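Local coordinates for probable LRR receptor-like serine/threonine-protein kinase At4g26540 (Arabidopsis thaliana, PDB 5HZ0), which perceives RGF peptide hormones as a plant cell-surface receptor kinase, helping to maintain the root stem cell niche, and is represented here by extracellular leucine-rich repeats, at residues R612-L616 against S617-S621; P541-A544 against I545-L549; G292-P295 against E296-N300; F331-Q335 against N336-G340; G436-P439 against P440-G444. The protein carries 5 engineered substitutions. All coordinates share one frame; numbering follows the deposited sequence.

Interaction 1: R612-L616 against S617-S621; sequences RRLPL and SDLAS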
loop_
_atom_site.group_PDB
_atom_site.type_symbol
_atom_site.label_atom_id
_atom_site.label_comp_id
_atom_site.label_asym_id
_atom_site.label_seq_id
_atom_site.Cartn_x
_atom_site.Cartn_y
_atom_site.Cartn_z
ATOM N N ARG A 612 -31.772 22.552 -21.165
ATOM C CA ARG A 612 -31.938 21.789 -22.396
ATOM C C ARG A 612 -31.493 20.322 -22.271
ATOM O O ARG A 612 -32.079 19.451 -22.922
ATOM C CB ARG A 612 -31.205 22.462 -23.553
ATOM C CG ARG A 612 -31.629 21.981 -24.917
ATOM C CD ARG A 612 -33.011 22.517 -25.278
ATOM N NE ARG A 612 -33.026 23.092 -26.622
ATOM C CZ ARG A 612 -33.262 22.399 -27.734
ATOM N NH1 ARG A 612 -33.510 21.095 -27.664
ATOM N NH2 ARG A 612 -33.254 23.007 -28.918
ATOM N N ARG A 613 -30.457 20.045 -21.467
ATOM C CA ARG A 613 -30.078 18.639 -21.208
ATOM C C ARG A 613 -31.082 17.824 -20.351
ATOM O O ARG A 613 -31.015 16.594 -20.335
ATOM C CB ARG A 613 -28.597 18.485 -20.757
ATOM C CG ARG A 613 -28.367 17.809 -19.386
ATOM C CD ARG A 613 -26.902 17.594 -19.087
ATOM N NE ARG A 613 -25.981 18.758 -19.035
ATOM C CZ ARG A 613 -26.180 19.898 -18.345
ATOM N NH1 ARG A 613 -25.250 20.862 -18.391
ATOM N NH2 ARG A 613 -27.331 20.120 -17.683
ATOM N N LEU A 614 -32.034 18.486 -19.691
ATOM C CA LEU A 614 -33.019 17.747 -18.890
ATOM C C LEU A 614 -33.935 16.937 -19.802
ATOM O O LEU A 614 -34.568 17.489 -20.710
ATOM C CB LEU A 614 -33.876 18.660 -18.003
ATOM C CG LEU A 614 -33.316 19.481 -16.839
ATOM C CD1 LEU A 614 -34.441 20.256 -16.174
ATOM C CD2 LEU A 614 -32.586 18.627 -15.800
ATOM N N PRO A 615 -34.003 15.621 -19.564
ATOM C CA PRO A 615 -34.843 14.722 -20.371
ATOM C C PRO A 615 -36.289 15.213 -20.427
ATOM O O PRO A 615 -36.813 15.654 -19.414
ATOM C CB PRO A 615 -34.750 13.380 -19.632
ATOM C CG PRO A 615 -34.111 13.698 -18.259
ATOM C CD PRO A 615 -33.308 14.934 -18.454
ATOM N N LEU A 616 -36.917 15.162 -21.600
ATOM C CA LEU A 616 -38.269 15.702 -21.765
ATOM C C LEU A 616 -39.310 14.883 -20.998
ATOM O O LEU A 616 -40.358 15.394 -20.612
ATOM C CB LEU A 616 -38.632 15.811 -23.257
ATOM C CG LEU A 616 -39.970 16.417 -23.709
ATOM C CD1 LEU A 616 -40.326 17.696 -22.964
ATOM C CD2 LEU A 616 -39.942 16.685 -25.211
ATOM N N SER A 617 -39.016 13.609 -20.777
ATOM C CA SER A 617 -39.889 12.774 -19.964
ATOM C C SER A 617 -39.913 13.269 -18.512
ATOM O O SER A 617 -40.926 13.141 -17.825
ATOM C CB SER A 617 -39.440 11.319 -20.036
ATOM O OG SER A 617 -38.024 11.240 -19.993
ATOM N N ASP A 618 -38.795 13.834 -18.058
ATOM C CA ASP A 618 -38.714 14.460 -16.736
ATOM C C ASP A 618 -39.658 15.642 -16.599
ATOM O O ASP A 618 -40.220 15.858 -15.521
ATOM C CB ASP A 618 -37.297 14.938 -16.450
ATOM C CG ASP A 618 -36.436 13.857 -15.860
ATOM O OD1 ASP A 618 -36.753 12.668 -16.079
ATOM O OD2 ASP A 618 -35.450 14.195 -15.166
ATOM N N LEU A 619 -39.816 16.414 -17.680
ATOM C CA LEU A 619 -40.757 17.527 -17.685
ATOM C C LEU A 619 -42.174 17.001 -17.886
ATOM O O LEU A 619 -43.147 17.645 -17.501
ATOM C CB LEU A 619 -40.436 18.535 -18.793
ATOM C CG LEU A 619 -39.000 19.014 -19.016
ATOM C CD1 LEU A 619 -38.997 20.118 -20.060
ATOM C CD2 LEU A 619 -38.353 19.492 -17.730
ATOM N N ALA A 620 -42.290 15.829 -18.496
ATOM C CA ALA A 620 -43.607 15.283 -18.806
ATOM C C ALA A 620 -44.296 14.685 -17.569
ATOM O O ALA A 620 -45.526 14.557 -17.538
ATOM C CB ALA A 620 -43.503 14.260 -19.937
ATOM N N SER A 621 -43.501 14.343 -16.551
ATOM C CA SER A 621 -44.034 13.794 -15.301
ATOM C C SER A 621 -44.418 14.867 -14.283
ATOM O O SER A 621 -44.899 14.553 -13.196
ATOM C CB SER A 621 -43.053 12.795 -14.664
ATOM O OG SER A 621 -41.789 13.393 -14.440
#
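Pro-615 and Asp-618 lie obliquely across one another, the ring-edge atom CG of the proline sitting over the face of the flat carboxylate at the start of a short helix. This CG of Pro-615 is 3.3 Å from CG of Asp-618, almost straight above it, with both carboxylate oxygens close by. Asp-618 reaches this place because its CG stands beside its own backbone N and opposite the carbonyl carbon (chi1 -86°), which folds the side chain back toward the residue three positions earlier. Proline suits the residue just before the helix because its restricted phi favours the extended approach, while its carbonyl O remains available for a weak hydrogen bond from Asp-618 N at 3.0 Å.

Leu-616 and Leu-619 meet differently, almost at right angles, through methyl groups whose CD1 atoms are 4.0 Å apart. Leu-616 O also receives weak bonds from Leu-619 N and from Ala-620 N, the latter at 2.9 Å, so this carbonyl is shared by two amides of the first turn. Helix 616-620, with the preceding 609-613, belongs to the C-terminal end of the repeat solenoid, just beyond the last strand of its parallel array, 593-595.

Leu-614 is directed toward the helix, and its CD1 lies 4.3 Å from Leu-619 CD2; Leu-614 also touches Leu-594. Asp-618 in turn touches Asn-595 and Ser-597. At the end of the helix, Ser-621 OG donates to Asp-618 O at 3.1 Å from above the carbonyl plane, and the same hydroxyl is bonded to Tyr-598 N.

Interaction 2: P541-A544 against I545-L549; sequences PSLA and ISLNL. With NAG (2-acetamido-2-deoxy-beta-D-glucopyranose), chain D.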
loop_
_atom_site.group_PDB
_atom_site.type_symbol
_atom_site.label_atom_id
_atom_site.label_comp_id
_atom_site.label_asym_id
_atom_site.label_seq_id
_atom_site.Cartn_x
_atom_site.Cartn_y
_atom_site.Cartn_z
ATOM N N PRO A 541 -23.216 25.414 3.229
ATOM C CA PRO A 541 -22.362 25.707 2.071
ATOM C C PRO A 541 -21.537 24.493 1.669
ATOM O O PRO A 541 -21.252 24.292 0.486
ATOM C CB PRO A 541 -21.422 26.804 2.596
ATOM C CG PRO A 541 -22.103 27.370 3.798
ATOM C CD PRO A 541 -22.862 26.241 4.398
ATOM N N SER A 542 -21.159 23.695 2.662
ATOM C CA SER A 542 -20.366 22.494 2.436
ATOM C C SER A 542 -21.064 21.447 1.559
ATOM O O SER A 542 -20.384 20.594 0.979
ATOM C CB SER A 542 -19.949 21.875 3.772
ATOM O OG SER A 542 -21.062 21.767 4.644
ATOM N N LEU A 543 -22.398 21.500 1.459
ATOM C CA LEU A 543 -23.108 20.490 0.669
ATOM C C LEU A 543 -22.614 20.584 -0.757
ATOM O O LEU A 543 -22.834 21.566 -1.436
ATOM C CB LEU A 543 -24.620 20.727 0.709
ATOM C CG LEU A 543 -25.394 20.012 1.820
ATOM C CD1 LEU A 543 -26.867 20.333 1.752
ATOM C CD2 LEU A 543 -25.165 18.523 1.708
ATOM N N ALA A 544 -21.973 19.525 -1.212
ATOM C CA ALA A 544 -21.190 19.590 -2.435
ATOM C C ALA A 544 -21.429 18.392 -3.319
ATOM O O ALA A 544 -21.814 18.526 -4.480
ATOM C CB ALA A 544 -19.705 19.746 -2.126
ATOM N N ILE A 545 -21.102 17.221 -2.784
ATOM C CA ILE A 545 -21.172 15.991 -3.556
ATOM C C ILE A 545 -22.594 15.663 -4.000
ATOM O O ILE A 545 -22.870 15.571 -5.194
ATOM C CB ILE A 545 -20.638 14.799 -2.765
ATOM C CG1 ILE A 545 -19.191 15.040 -2.316
ATOM C CG2 ILE A 545 -20.763 13.540 -3.596
ATOM C CD1 ILE A 545 -18.598 13.874 -1.543
ATOM N N SER A 546 -23.496 15.489 -3.041
ATOM C CA SER A 546 -24.853 15.096 -3.377
ATOM C C SER A 546 -25.885 15.513 -2.338
ATOM O O SER A 546 -25.599 15.545 -1.145
ATOM C CB SER A 546 -24.907 13.583 -3.595
ATOM O OG SER A 546 -26.235 13.141 -3.753
ATOM N N LEU A 547 -27.083 15.849 -2.813
ATOM C CA LEU A 547 -28.263 16.009 -1.962
ATOM C C LEU A 547 -29.423 15.266 -2.634
ATOM O O LEU A 547 -29.879 15.638 -3.731
ATOM C CB LEU A 547 -28.600 17.494 -1.721
ATOM C CG LEU A 547 -29.921 17.899 -1.035
ATOM C CD1 LEU A 547 -30.019 17.372 0.391
ATOM C CD2 LEU A 547 -30.125 19.416 -1.049
ATOM N N ASN A 548 -29.884 14.210 -1.966
ATOM C CA ASN A 548 -30.952 13.369 -2.477
ATOM C C ASN A 548 -32.110 13.419 -1.480
ATOM O O ASN A 548 -32.000 12.921 -0.365
ATOM C CB ASN A 548 -30.426 11.939 -2.667
ATOM C CG ASN A 548 -31.361 11.048 -3.473
ATOM O OD1 ASN A 548 -32.566 11.291 -3.546
ATOM N ND2 ASN A 548 -30.794 9.976 -4.053
ATOM N N LEU A 549 -33.185 14.101 -1.873
ATOM C CA LEU A 549 -34.435 14.124 -1.123
ATOM C C LEU A 549 -35.536 13.232 -1.722
ATOM O O LEU A 549 -36.667 13.243 -1.250
ATOM C CB LEU A 549 -34.901 15.565 -0.889
ATOM C CG LEU A 549 -33.909 16.408 -0.062
ATOM C CD1 LEU A 549 -34.390 17.842 0.091
ATOM C CD2 LEU A 549 -33.601 15.800 1.332
HETATM C C1 NAG D . -31.653 9.101 -4.837
HETATM C C2 NAG D . -30.737 8.435 -5.861
HETATM C C3 NAG D . -31.477 7.350 -6.656
HETATM C C4 NAG D . -32.128 6.349 -5.691
HETATM C C5 NAG D . -33.081 7.162 -4.815
HETATM C C6 NAG D . -33.885 6.335 -3.814
HETATM C C7 NAG D . -28.989 9.605 -7.193
HETATM C C8 NAG D . -28.711 10.832 -8.025
HETATM N N2 NAG D . -30.225 9.502 -6.701
HETATM O O3 NAG D . -30.572 6.723 -7.531
HETATM O O4 NAG D . -32.746 5.210 -6.311
HETATM O O5 NAG D . -32.348 8.119 -4.090
HETATM O O6 NAG D . -33.027 5.603 -2.962
HETATM O O7 NAG D . -28.103 8.768 -7.021
#
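Leu-543 and Leu-547 meet through methyl groups alone, and the flat group of this stretch is the carboxamide of Asn-548, at the far end of the strand 546-548. Its nitrogen ND2 is joined covalently to C1 of an N-acetylglucosamine, at 1.5 Å. Its oxygen OD1 accepts a hydrogen bond from Ser-550 OG, which should limit rotation of the amide. The strands flanking Asn-548 supply side-chain neighbours, Asn-523 and Asp-572, and the sugar is itself hydrogen-bonded to Asp-572 and Glu-526. CG of Asn-548 extends away from the backbone N (chi1 -168°), carrying the amide out to where the sugar can be attached.

Nearer the turn, Leu-543 CD1 approaches Leu-547 CD2 at 4.4 Å, while its other methyl, CD2, lies 4.1 Å from Ser-546 O. Both leucines are buried, as apolar branched side chains should be on the inward side of a coil, and Leu-547 continues onto Leu-522, Leu-571 and Phe-562. Ile-545 heads the other way, with its side chain over Gln-520 and Leu-521.

The segments share no hydrogen bond of their own; backbone bonds of Ser-546 to Leu-522 and of Leu-547 to Val-570 and Asp-572 place the strand between its neighbours. Leu-549 O is held by the side-chain amides of Asn-552 and Asn-576. Leu-543, Leu-547, Leu-549 and Asn-552 follow the LxxLxLxxN pattern with one extra residue between the first two leucines, taken up in the bend at Ala-544 and Ile-545: a variant of the leucine-rich-repeat strand, here bearing an N-linked glycan.

Interaction 3: G292-P295 against E296-N300; sequences GTIP and EELTN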
loop_
_atom_site.group_PDB
_atom_site.type_symbol
_atom_site.label_atom_id
_atom_site.label_comp_id
_atom_site.label_asym_id
_atom_site.label_seq_id
_atom_site.Cartn_x
_atom_site.Cartn_y
_atom_site.Cartn_z
ATOM N N GLY A 292 -4.177 -25.676 -3.872
ATOM C CA GLY A 292 -3.902 -26.585 -2.771
ATOM C C GLY A 292 -4.473 -26.047 -1.467
ATOM O O GLY A 292 -5.223 -25.066 -1.470
ATOM N N THR A 293 -4.100 -26.670 -0.349
ATOM C CA THR A 293 -4.518 -26.229 0.989
ATOM C C THR A 293 -3.300 -25.709 1.734
ATOM O O THR A 293 -2.178 -26.081 1.414
ATOM C CB THR A 293 -5.060 -27.392 1.836
ATOM O OG1 THR A 293 -4.003 -28.331 2.077
ATOM C CG2 THR A 293 -6.216 -28.107 1.158
ATOM N N ILE A 294 -3.500 -24.848 2.724
ATOM C CA ILE A 294 -2.382 -24.478 3.571
ATOM C C ILE A 294 -1.912 -25.761 4.240
ATOM O O ILE A 294 -2.701 -26.431 4.903
ATOM C CB ILE A 294 -2.767 -23.474 4.647
ATOM C CG1 ILE A 294 -3.716 -22.421 4.085
ATOM C CG2 ILE A 294 -1.502 -22.827 5.225
ATOM C CD1 ILE A 294 -4.210 -21.451 5.100
ATOM N N PRO A 295 -0.651 -26.147 4.002
ATOM C CA PRO A 295 -0.156 -27.402 4.580
ATOM C C PRO A 295 0.096 -27.264 6.083
ATOM O O PRO A 295 0.607 -26.242 6.529
ATOM C CB PRO A 295 1.157 -27.645 3.819
ATOM C CG PRO A 295 1.597 -26.279 3.362
ATOM C CD PRO A 295 0.316 -25.538 3.066
ATOM N N GLU A 296 -0.249 -28.288 6.850
ATOM C CA GLU A 296 -0.110 -28.222 8.300
ATOM C C GLU A 296 1.327 -28.034 8.740
ATOM O O GLU A 296 1.579 -27.451 9.786
ATOM C CB GLU A 296 -0.701 -29.458 8.961
ATOM C CG GLU A 296 -2.192 -29.531 8.790
ATOM C CD GLU A 296 -2.871 -30.112 9.985
ATOM O OE1 GLU A 296 -3.318 -29.329 10.855
ATOM O OE2 GLU A 296 -2.947 -31.355 10.054
ATOM N N GLU A 297 2.262 -28.499 7.920
ATOM C CA GLU A 297 3.672 -28.433 8.266
ATOM C C GLU A 297 4.162 -26.997 8.381
ATOM O O GLU A 297 5.162 -26.738 9.047
ATOM C CB GLU A 297 4.518 -29.251 7.288
ATOM C CG GLU A 297 3.706 -29.792 6.141
ATOM C CD GLU A 297 3.447 -31.276 6.256
ATOM O OE1 GLU A 297 4.399 -32.015 6.560
ATOM O OE2 GLU A 297 2.294 -31.696 6.032
ATOM N N LEU A 298 3.434 -26.071 7.767
ATOM C CA LEU A 298 3.739 -24.639 7.862
ATOM C C LEU A 298 3.590 -24.165 9.306
ATOM O O LEU A 298 4.259 -23.230 9.750
ATOM C CB LEU A 298 2.775 -23.836 6.978
ATOM C CG LEU A 298 3.270 -22.873 5.898
ATOM C CD1 LEU A 298 2.240 -21.763 5.708
ATOM C CD2 LEU A 298 4.640 -22.291 6.193
ATOM N N THR A 299 2.697 -24.815 10.039
ATOM C CA THR A 299 2.522 -24.505 11.452
ATOM C C THR A 299 3.723 -24.964 12.294
ATOM O O THR A 299 3.801 -24.640 13.471
ATOM C CB THR A 299 1.238 -25.126 12.022
ATOM O OG1 THR A 299 1.378 -26.549 12.052
ATOM C CG2 THR A 299 0.024 -24.748 11.169
ATOM N N ASN A 300 4.665 -25.696 11.700
ATOM C CA ASN A 300 5.929 -25.962 12.387
ATOM C C ASN A 300 7.005 -24.859 12.290
ATOM O O ASN A 300 8.068 -24.980 12.915
ATOM C CB ASN A 300 6.520 -27.324 11.990
ATOM C CG ASN A 300 6.176 -28.428 12.994
ATOM O OD1 ASN A 300 5.308 -28.258 13.857
ATOM N ND2 ASN A 300 6.857 -29.563 12.881
#
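A buried turn contact, in which Ile-294 meets Leu-298 four residues on, joins an extended stretch to the 3-10 turn 296-300 within the return path between strands 282-284 and 306-308. The touching atoms are methyls: Ile-294 CG2 lies 3.9 Å from Leu-298 CD1, with the two side chains set at a slant. In Ile-294 the CG2 branch stands trans to the backbone N, while the CG1 branch, beside that N, carries CD1 to Leu-338; the side chain also touches Ile-309. A beta-branched isoleucine thus covers two directions at once.

Pro-295 fixes the entry to the turn. Its O accepts Leu-298 N at 3.1 Å and 154°, the i to i+3 bond of a 3-10 turn. The donor lies above the carbonyl plane. Its ring CB also lies 4.1 Å from CG of Glu-297, whose bent chain lays methylene against ring and touches Arg-272. Glu-296 turns outward, where a charged residue is at home, and brushes Pro-319.

Backbone bonding of Gly-292 to Thr-315 ties the stretch to the following repeat. The run is Gly-x-Ile-Pro with a leucine three residues after the proline, as in plant-type leucine-rich repeats.

Interaction 4: F331-Q335 against N336-G340; sequences FFAWQ and NKLTG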
loop_
_atom_site.group_PDB
_atom_site.type_symbol
_atom_site.label_atom_id
_atom_site.label_comp_id
_atom_site.label_asym_id
_atom_site.label_seq_id
_atom_site.Cartn_x
_atom_site.Cartn_y
_atom_site.Cartn_z
ATOM N N PHE A 331 -1.674 -12.087 9.561
ATOM C CA PHE A 331 -2.163 -13.219 8.797
ATOM C C PHE A 331 -3.121 -12.708 7.696
ATOM O O PHE A 331 -4.282 -12.335 7.966
ATOM C CB PHE A 331 -2.850 -14.204 9.764
ATOM C CG PHE A 331 -3.416 -15.436 9.110
ATOM C CD1 PHE A 331 -2.807 -16.001 7.997
ATOM C CD2 PHE A 331 -4.569 -16.033 9.614
ATOM C CE1 PHE A 331 -3.345 -17.137 7.381
ATOM C CE2 PHE A 331 -5.109 -17.158 9.001
ATOM C CZ PHE A 331 -4.488 -17.714 7.879
ATOM N N PHE A 332 -2.632 -12.723 6.450
ATOM C CA PHE A 332 -3.444 -12.332 5.297
ATOM C C PHE A 332 -3.647 -13.534 4.385
ATOM O O PHE A 332 -2.714 -13.980 3.705
ATOM C CB PHE A 332 -2.788 -11.192 4.495
ATOM C CG PHE A 332 -2.786 -9.854 5.200
ATOM C CD1 PHE A 332 -3.342 -9.707 6.465
ATOM C CD2 PHE A 332 -2.227 -8.737 4.589
ATOM C CE1 PHE A 332 -3.324 -8.461 7.120
ATOM C CE2 PHE A 332 -2.210 -7.502 5.225
ATOM C CZ PHE A 332 -2.767 -7.359 6.493
ATOM N N ALA A 333 -4.854 -14.092 4.445
ATOM C CA ALA A 333 -5.372 -15.083 3.490
ATOM C C ALA A 333 -6.481 -14.609 2.512
ATOM O O ALA A 333 -7.172 -15.448 1.926
ATOM C CB ALA A 333 -5.774 -16.357 4.204
ATOM N N TRP A 334 -6.749 -13.302 2.444
ATOM C CA TRP A 334 -7.894 -12.796 1.665
ATOM C C TRP A 334 -7.841 -13.108 0.163
ATOM O O TRP A 334 -6.772 -13.319 -0.396
ATOM C CB TRP A 334 -8.180 -11.306 1.931
ATOM C CG TRP A 334 -7.085 -10.317 1.598
ATOM C CD1 TRP A 334 -5.980 -10.016 2.358
ATOM C CD2 TRP A 334 -7.014 -9.462 0.437
ATOM N NE1 TRP A 334 -5.222 -9.048 1.727
ATOM C CE2 TRP A 334 -5.837 -8.694 0.553
ATOM C CE3 TRP A 334 -7.831 -9.281 -0.687
ATOM C CZ2 TRP A 334 -5.462 -7.759 -0.411
ATOM C CZ3 TRP A 334 -7.458 -8.357 -1.638
ATOM C CH2 TRP A 334 -6.282 -7.609 -1.497
ATOM N N GLN A 335 -9.021 -13.180 -0.460
ATOM C CA GLN A 335 -9.166 -13.519 -1.884
ATOM C C GLN A 335 -8.560 -14.881 -2.178
ATOM O O GLN A 335 -7.586 -15.016 -2.931
ATOM C CB GLN A 335 -8.576 -12.432 -2.804
ATOM C CG GLN A 335 -8.941 -12.562 -4.274
ATOM C CD GLN A 335 -10.454 -12.616 -4.498
ATOM O OE1 GLN A 335 -11.125 -11.582 -4.546
ATOM N NE2 GLN A 335 -10.996 -13.835 -4.604
ATOM N N ASN A 336 -9.166 -15.891 -1.568
ATOM C CA ASN A 336 -8.865 -17.279 -1.864
ATOM C C ASN A 336 -10.148 -18.104 -1.944
ATOM O O ASN A 336 -11.248 -17.559 -1.982
ATOM C CB ASN A 336 -7.933 -17.873 -0.795
ATOM C CG ASN A 336 -6.502 -17.562 -1.064
ATOM O OD1 ASN A 336 -5.926 -18.070 -2.033
ATOM N ND2 ASN A 336 -5.909 -16.699 -0.229
ATOM N N LYS A 337 -9.983 -19.416 -2.014
ATOM C CA LYS A 337 -11.067 -20.390 -1.906
ATOM C C LYS A 337 -11.275 -21.053 -0.518
ATOM O O LYS A 337 -11.804 -22.167 -0.444
ATOM C CB LYS A 337 -10.985 -21.421 -3.027
ATOM C CG LYS A 337 -11.782 -21.046 -4.231
ATOM C CD LYS A 337 -11.187 -19.904 -4.995
ATOM C CE LYS A 337 -12.153 -19.541 -6.136
ATOM N NZ LYS A 337 -11.951 -18.164 -6.674
ATOM N N LEU A 338 -10.717 -20.477 0.542
ATOM C CA LEU A 338 -10.854 -21.056 1.884
ATOM C C LEU A 338 -12.304 -21.324 2.314
ATOM O O LEU A 338 -13.167 -20.468 2.134
ATOM C CB LEU A 338 -10.194 -20.149 2.925
ATOM C CG LEU A 338 -8.708 -19.820 2.799
ATOM C CD1 LEU A 338 -8.322 -18.829 3.883
ATOM C CD2 LEU A 338 -7.843 -21.062 2.870
ATOM N N THR A 339 -12.559 -22.502 2.901
ATOM C CA THR A 339 -13.874 -22.842 3.479
ATOM C C THR A 339 -13.776 -23.274 4.933
ATOM O O THR A 339 -12.683 -23.401 5.482
ATOM C CB THR A 339 -14.524 -24.034 2.768
ATOM O OG1 THR A 339 -13.588 -25.116 2.732
ATOM C CG2 THR A 339 -14.930 -23.672 1.341
ATOM N N GLY A 340 -14.927 -23.553 5.536
ATOM C CA GLY A 340 -14.964 -24.055 6.900
ATOM C C GLY A 340 -15.018 -22.929 7.904
ATOM O O GLY A 340 -15.075 -21.758 7.527
#
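From Ala-333 to Asn-336 the chain bends through Gln-335, whose positive phi of 58° belongs to the left-handed region, and this turn brings the amide of Asn-336 back over the carbonyl of Ala-333. Asn-336 ND2 donates to Ala-333 O at 2.8 Å and a nearly straight 172°. The acceptor lies in the plane of the amide, yet the donor stands well above the plane of the Ala-333 carbonyl. CG of Asn-336 is turned beside its own backbone N (chi1 -84°), which aims the amide inward.

Close by, Ala-333 CB packs on Leu-338 CD1 at 3.6 Å; a small residue leaves room for the leucine, which also rests on Leu-362. Trp-334 and Phe-332 meet the bound peptide: Trp-334 NE1 is hydrogen-bonded to its backbone, and Phe-332 packs on that backbone, in keeping with their place in the peptide-recognition motif.

The buried amide is used at both ends: ND2 also reaches Ile-309 O, and OD1 accepts Ile-314 N. Asn-336 thereby ties three backbone polar atoms, those of Ala-333, Ile-309 and Ile-314, and Asn-360 adds a weak bond to Ala-333 O, consistent with the asparagine ladder of leucine-rich repeats.

Interaction 5: G436-P439 against P440-G444; sequences GSIP and PAISG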
loop_
_atom_site.group_PDB
_atom_site.type_symbol
_atom_site.label_atom_id
_atom_site.label_comp_id
_atom_site.label_asym_id
_atom_site.label_seq_id
_atom_site.Cartn_x
_atom_site.Cartn_y
_atom_site.Cartn_z
ATOM N N GLY A 436 -32.901 -5.561 15.463
ATOM C CA GLY A 436 -33.046 -4.667 16.592
ATOM C C GLY A 436 -32.492 -3.279 16.356
ATOM O O GLY A 436 -32.200 -2.883 15.231
ATOM N N SER A 437 -32.372 -2.529 17.439
ATOM C CA SER A 437 -31.883 -1.163 17.400
ATOM C C SER A 437 -30.380 -1.037 17.302
ATOM O O SER A 437 -29.639 -1.986 17.565
ATOM C CB SER A 437 -32.390 -0.386 18.607
ATOM O OG SER A 437 -33.805 -0.293 18.553
ATOM N N ILE A 438 -29.936 0.134 16.862
ATOM C CA ILE A 438 -28.557 0.536 17.042
ATOM C C ILE A 438 -28.385 0.865 18.532
ATOM O O ILE A 438 -29.051 1.772 19.057
ATOM C CB ILE A 438 -28.236 1.759 16.179
ATOM C CG1 ILE A 438 -28.296 1.387 14.692
ATOM C CG2 ILE A 438 -26.865 2.306 16.505
ATOM C CD1 ILE A 438 -28.541 2.587 13.764
ATOM N N PRO A 439 -27.507 0.119 19.224
ATOM C CA PRO A 439 -27.318 0.252 20.685
ATOM C C PRO A 439 -26.812 1.629 21.103
ATOM O O PRO A 439 -25.824 2.098 20.543
ATOM C CB PRO A 439 -26.271 -0.823 21.011
ATOM C CG PRO A 439 -25.544 -1.057 19.727
ATOM C CD PRO A 439 -26.542 -0.812 18.611
ATOM N N PRO A 440 -27.488 2.274 22.071
ATOM C CA PRO A 440 -27.103 3.593 22.593
ATOM C C PRO A 440 -25.651 3.613 23.061
ATOM O O PRO A 440 -24.954 4.628 22.931
ATOM C CB PRO A 440 -28.034 3.781 23.795
ATOM C CG PRO A 440 -29.210 2.969 23.491
ATOM C CD PRO A 440 -28.766 1.810 22.638
ATOM N N ALA A 441 -25.201 2.481 23.590
ATOM C CA ALA A 441 -23.850 2.365 24.128
ATOM C C ALA A 441 -22.758 2.601 23.084
ATOM O O ALA A 441 -21.604 2.830 23.437
ATOM C CB ALA A 441 -23.659 1.017 24.796
ATOM N N ILE A 442 -23.105 2.539 21.802
ATOM C CA ILE A 442 -22.106 2.819 20.778
ATOM C C ILE A 442 -21.625 4.273 20.882
ATOM O O ILE A 442 -20.598 4.638 20.308
ATOM C CB ILE A 442 -22.594 2.470 19.349
ATOM C CG1 ILE A 442 -21.400 2.359 18.395
ATOM C CG2 ILE A 442 -23.588 3.490 18.839
ATOM C CD1 ILE A 442 -21.785 2.193 16.933
ATOM N N SER A 443 -22.344 5.083 21.657
ATOM C CA SER A 443 -21.922 6.452 21.961
ATOM C C SER A 443 -20.573 6.463 22.678
ATOM O O SER A 443 -19.931 7.505 22.814
ATOM C CB SER A 443 -22.946 7.124 22.869
ATOM O OG SER A 443 -22.957 6.489 24.140
ATOM N N GLY A 444 -20.166 5.292 23.150
ATOM C CA GLY A 444 -18.908 5.124 23.842
ATOM C C GLY A 444 -17.698 4.895 22.960
ATOM O O GLY A 444 -16.577 4.804 23.470
#
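Ile-442 folds back onto the carbonyl of Pro-439, and its backbone N gives Pro-439 O a hydrogen bond of 3.0 Å at 164°. The bond spans i to i+3, as in a 3-10 turn, and the N-H arrives from above the carbonyl plane. Beside this bond the side chains of Ile-438 and Ile-442 slant across each other, and their CG2 methyls come to 4.2 Å. In Ile-442 the longer CG1 branch runs trans to the backbone N (chi1 -162°), leaving the shorter CG2 branch on the side of Ile-438 and of the Pro-439 carbonyl. Two beta-branched residues four apart therefore present one methyl each to the contact.

The paired prolines define the entry. CB of Pro-439 lies 4.0 Å from CD of Pro-440, ring following ring, and Pro-440 suits the first place of the turn because its nitrogen has no hydrogen to offer and none is needed there. The ring of Pro-440 looks outward. Its carbonyl is used by Ser-443, whose OG donates to Pro-440 O at 3.0 Å, tilted 21° from the carbonyl plane, so that a hydroxyl on an exposed residue adds a side-chain bond to the turn.

Further out, Ile-438 rests on Leu-453 and Phe-476 of later coils, and Pro-439 on Ile-414 of an earlier one. Lys-422 NZ is hydrogen-bonded to Gly-444 O at the end of the turn, and Gly-436 is backbone-bonded to Ser-459. Glycine, a spacer, isoleucine and proline leading into a short 3-10 turn is the return path of plant-type leucine-rich repeats.

From the N terminus the order is interaction 3, then 4, 5, 2 and 1; each closes a short local turn before the next begins, so none nest or cross. Interactions 3 and 5 sit on the return side of their repeats, while 4 and 2 reach the parallel strands 330-332 and 546-548, and interaction 1 lies at the C-terminal end. Interactions 3 and 4 touch, Ile-294 CD1 being 4.3 Å from Leu-338 CD2, so the turn of one repeat packs on a later coil. The others are separate: the centres of 5 and 2 are about 27 Å apart, those of 2 and 1 about 22 Å, spaced along the solenoid.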